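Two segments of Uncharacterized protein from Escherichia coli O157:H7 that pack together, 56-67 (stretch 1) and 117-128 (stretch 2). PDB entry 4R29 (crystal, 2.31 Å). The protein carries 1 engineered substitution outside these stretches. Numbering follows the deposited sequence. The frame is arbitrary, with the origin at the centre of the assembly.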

# COMPACT_ATOMS: atom_id res chain seq x y z
N GLU A 56 -23.36 5.50 -8.05
CA GLU A 56 -23.30 6.81 -7.44
C GLU A 56 -22.25 6.79 -6.34
O GLU A 56 -22.16 5.82 -5.58
CB GLU A 56 -24.65 7.17 -6.82
CG GLU A 56 -25.13 8.58 -7.11
CD GLU A 56 -25.64 8.73 -8.53
OE1 GLU A 56 -26.88 8.64 -8.71
OE2 GLU A 56 -24.81 8.93 -9.44
N LEU A 57 -21.45 7.85 -6.24
CA LEU A 57 -20.59 8.03 -5.08
C LEU A 57 -21.42 8.63 -3.96
O LEU A 57 -22.05 9.68 -4.15
CB LEU A 57 -19.42 8.95 -5.40
CG LEU A 57 -18.51 8.57 -6.57
CD1 LEU A 57 -17.38 9.58 -6.66
CD2 LEU A 57 -17.97 7.14 -6.45
N LYS A 58 -21.45 7.99 -2.81
CA LYS A 58 -22.16 8.54 -1.66
C LYS A 58 -21.61 9.91 -1.28
O LYS A 58 -20.39 10.13 -1.26
CB LYS A 58 -22.10 7.57 -0.48
CG LYS A 58 -22.64 6.20 -0.83
CD LYS A 58 -22.80 5.32 0.39
CE LYS A 58 -23.35 3.96 -0.03
NZ LYS A 58 -23.73 3.14 1.14
N GLN A 59 -22.51 10.83 -0.98
CA GLN A 59 -22.12 12.20 -0.66
C GLN A 59 -21.44 12.31 0.69
O GLN A 59 -20.50 13.09 0.85
CB GLN A 59 -23.32 13.15 -0.74
CG GLN A 59 -23.59 13.68 -2.15
CD GLN A 59 -22.63 14.80 -2.56
OE1 GLN A 59 -22.27 15.65 -1.74
NE2 GLN A 59 -22.23 14.80 -3.84
N GLU A 60 -21.89 11.52 1.67
CA GLU A 60 -21.26 11.59 2.98
C GLU A 60 -20.06 10.65 3.10
O GLU A 60 -18.96 11.09 3.47
CB GLU A 60 -22.27 11.30 4.10
CG GLU A 60 -21.63 11.29 5.48
CD GLU A 60 -20.90 12.59 5.79
OE1 GLU A 60 -21.01 13.54 4.99
OE2 GLU A 60 -20.21 12.66 6.83
N GLU A 61 -20.27 9.38 2.79
CA GLU A 61 -19.25 8.34 2.93
C GLU A 61 -18.07 8.47 1.95
O GLU A 61 -16.93 8.16 2.30
CB GLU A 61 -19.87 6.93 2.84
CG GLU A 61 -20.75 6.53 4.03
CD GLU A 61 -22.10 7.23 4.03
OE1 GLU A 61 -22.59 7.64 2.95
OE2 GLU A 61 -22.69 7.36 5.13
N PHE A 62 -18.33 8.89 0.72
CA PHE A 62 -17.22 9.15 -0.18
C PHE A 62 -16.82 10.63 -0.27
O PHE A 62 -15.77 11.03 0.23
CB PHE A 62 -17.48 8.60 -1.58
CG PHE A 62 -16.28 8.70 -2.49
CD1 PHE A 62 -15.31 7.71 -2.49
CD2 PHE A 62 -16.10 9.80 -3.32
CE1 PHE A 62 -14.21 7.79 -3.32
CE2 PHE A 62 -14.99 9.90 -4.14
CZ PHE A 62 -14.05 8.89 -4.15
N VAL A 63 -17.67 11.44 -0.90
CA VAL A 63 -17.36 12.84 -1.17
C VAL A 63 -16.95 13.61 0.09
O VAL A 63 -15.87 14.18 0.14
CB VAL A 63 -18.53 13.57 -1.86
CG1 VAL A 63 -18.22 15.06 -2.00
CG2 VAL A 63 -18.82 12.96 -3.22
N ASN A 64 -17.81 13.63 1.10
CA ASN A 64 -17.51 14.39 2.31
C ASN A 64 -16.41 13.78 3.16
O ASN A 64 -15.65 14.49 3.83
CB ASN A 64 -18.77 14.63 3.16
CG ASN A 64 -19.82 15.45 2.43
OD1 ASN A 64 -21.01 15.35 2.72
ND2 ASN A 64 -19.38 16.27 1.47
N GLU A 65 -16.32 12.45 3.17
CA GLU A 65 -15.25 11.79 3.89
C GLU A 65 -13.94 12.12 3.20
O GLU A 65 -12.96 12.48 3.85
CB GLU A 65 -15.47 10.28 3.96
CG GLU A 65 -14.40 9.51 4.72
CD GLU A 65 -14.30 9.90 6.19
OE1 GLU A 65 -15.03 10.84 6.62
OE2 GLU A 65 -13.50 9.27 6.92
N LYS A 66 -13.91 12.01 1.88
CA LYS A 66 -12.69 12.29 1.15
C LYS A 66 -12.18 13.71 1.41
O LYS A 66 -10.99 13.92 1.63
CB LYS A 66 -12.85 12.07 -0.35
CG LYS A 66 -11.55 12.33 -1.12
CD LYS A 66 -11.75 12.23 -2.62
CE LYS A 66 -10.87 13.25 -3.36
NZ LYS A 66 -11.21 13.37 -4.81
N ALA A 67 -13.09 14.69 1.38
CA ALA A 67 -12.69 16.07 1.58
C ALA A 67 -12.12 16.26 2.98
O ALA A 67 -11.12 16.95 3.14
CB ALA A 67 -13.85 17.02 1.33
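Stretch 2 (117-128) LYNPDLHALCEL

Stretch 2 enters as loop at L117 and Y118, passes through N119 at the N-cap position, and forms a helix from P120; a type I turn spans L125 to L128. This helix runs in the same general direction as helix 59-67, crossing it at -43° with the axes 8.7 Å apart at closest approach. The backbones come nearest at K66 and P120, whose CA atoms are 4.7 Å apart. Proline suits the first turn of a helix, where its lack of an amide hydrogen costs nothing, and its ring lies against stretch 1: P120 CG lies 3.6 Å from E61 O, and P120 CB 3.9 Å from E65 CG.

The CA-to-CB bond of F62 points sideways to stretch 2, but with chi1 at t (-173°) the ring comes nearer. There F62 CE1 approaches Y118 O at 3.2 Å, near the ring plane, where the slightly positive aromatic edge suits a carbonyl oxygen. The same ring directs its edge at the face of H123, with F62 CZ 3.9 Å from H123 CG and the planes at 76°. H123, chi1 m and chi2 76°, makes a nearly straight hydrogen bond from H123 ND1 to N119 O (2.9 Å), which leaves its face available to F62. Y118, chi1 m, packs its CD1 against L57 CD2 at 4.0 Å; the m,t rotamer of L57 brings that methyl within reach.

The CB of K66 also points sideways, yet a largely extended chain (t, t, 144°, t) carries the amine obliquely across helix 120-125, with K66 CD 3.8 Å from H123 CB. The methylenes pack while the charge travels on to the turn: K66 NZ donates to E127 OE2 at 2.6 Å in a salt bridge. E127 meets it with chi1 m and chi2 t. A124, near K66, has only a methyl, its CB lying 4.2 Å from K66 CG.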

# COMPACT_ATOMS: atom_id res chain seq x y z
N LEU A 117 -11.24 -0.07 -4.05
CA LEU A 117 -10.64 1.00 -4.85
C LEU A 117 -11.39 2.33 -4.69
O LEU A 117 -11.00 3.33 -5.29
CB LEU A 117 -10.53 0.59 -6.31
CG LEU A 117 -9.45 -0.46 -6.62
CD1 LEU A 117 -9.43 -0.84 -8.11
CD2 LEU A 117 -8.07 0.01 -6.14
N TYR A 118 -12.46 2.35 -3.88
CA TYR A 118 -13.20 3.57 -3.56
C TYR A 118 -12.87 4.12 -2.18
O TYR A 118 -13.50 5.08 -1.71
CB TYR A 118 -14.72 3.37 -3.73
CG TYR A 118 -15.07 3.12 -5.17
CD1 TYR A 118 -15.27 4.19 -6.04
CD2 TYR A 118 -15.12 1.83 -5.68
CE1 TYR A 118 -15.56 3.96 -7.37
CE2 TYR A 118 -15.40 1.60 -7.02
CZ TYR A 118 -15.62 2.67 -7.86
OH TYR A 118 -15.90 2.45 -9.19
N ASN A 119 -11.87 3.53 -1.55
CA ASN A 119 -11.36 4.05 -0.31
C ASN A 119 -11.06 5.55 -0.43
O ASN A 119 -10.27 5.94 -1.28
CB ASN A 119 -10.09 3.31 0.10
CG ASN A 119 -9.62 3.69 1.48
OD1 ASN A 119 -10.13 3.19 2.49
ND2 ASN A 119 -8.64 4.59 1.54
N PRO A 120 -11.72 6.38 0.40
CA PRO A 120 -11.54 7.83 0.43
C PRO A 120 -10.10 8.29 0.68
O PRO A 120 -9.67 9.23 0.02
CB PRO A 120 -12.46 8.27 1.57
CG PRO A 120 -13.54 7.26 1.54
CD PRO A 120 -12.85 5.96 1.24
N ASP A 121 -9.39 7.66 1.62
CA ASP A 121 -8.00 8.01 1.89
C ASP A 121 -7.13 7.83 0.65
O ASP A 121 -6.26 8.64 0.36
CB ASP A 121 -7.43 7.13 3.01
CG ASP A 121 -7.85 7.59 4.38
OD1 ASP A 121 -8.60 8.57 4.49
OD2 ASP A 121 -7.41 6.96 5.36
N LEU A 122 -7.35 6.73 -0.05
CA LEU A 122 -6.55 6.42 -1.22
C LEU A 122 -6.74 7.54 -2.25
O LEU A 122 -5.78 7.99 -2.87
CB LEU A 122 -6.95 5.04 -1.80
CG LEU A 122 -6.37 4.68 -3.17
CD1 LEU A 122 -4.83 4.76 -3.17
CD2 LEU A 122 -6.88 3.31 -3.72
N HIS A 123 -7.98 7.99 -2.43
CA HIS A 123 -8.25 9.05 -3.39
C HIS A 123 -7.65 10.38 -2.95
O HIS A 123 -7.09 11.11 -3.77
CB HIS A 123 -9.76 9.14 -3.69
CG HIS A 123 -10.24 8.04 -4.57
ND1 HIS A 123 -10.44 6.75 -4.10
CD2 HIS A 123 -10.48 7.99 -5.90
CE1 HIS A 123 -10.82 5.98 -5.11
NE2 HIS A 123 -10.85 6.70 -6.21
N ALA A 124 -7.76 10.69 -1.66
CA ALA A 124 -7.17 11.92 -1.12
C ALA A 124 -5.64 11.93 -1.26
O ALA A 124 -5.04 12.97 -1.58
CB ALA A 124 -7.58 12.11 0.35
N LEU A 125 -5.04 10.76 -1.03
CA LEU A 125 -3.59 10.60 -1.07
C LEU A 125 -3.02 10.98 -2.43
O LEU A 125 -1.95 11.60 -2.53
CB LEU A 125 -3.24 9.13 -0.82
CG LEU A 125 -2.55 8.70 0.45
CD1 LEU A 125 -1.91 7.35 0.17
CD2 LEU A 125 -1.49 9.72 0.91
N CYS A 126 -3.74 10.57 -3.48
CA CYS A 126 -3.35 10.79 -4.86
C CYS A 126 -3.43 12.24 -5.33
O CYS A 126 -2.95 12.57 -6.42
CB CYS A 126 -4.21 9.92 -5.77
SG CYS A 126 -3.75 8.20 -5.69
N GLU A 127 -4.04 13.09 -4.51
CA GLU A 127 -4.16 14.50 -4.85
C GLU A 127 -3.11 15.40 -4.18
O GLU A 127 -3.17 16.62 -4.31
CB GLU A 127 -5.59 15.01 -4.58
CG GLU A 127 -6.68 14.18 -5.28
CD GLU A 127 -8.10 14.70 -5.01
OE1 GLU A 127 -8.31 15.46 -4.04
OE2 GLU A 127 -9.03 14.32 -5.77
N LEU A 128 -2.15 14.81 -3.48
CA LEU A 128 -1.07 15.58 -2.83
C LEU A 128 0.12 15.80 -3.76
O LEU A 128 0.46 14.93 -4.56
CB LEU A 128 -0.61 14.87 -1.56
CG LEU A 128 -1.64 14.72 -0.44
CD1 LEU A 128 -1.19 13.66 0.57
CD2 LEU A 128 -1.91 16.08 0.25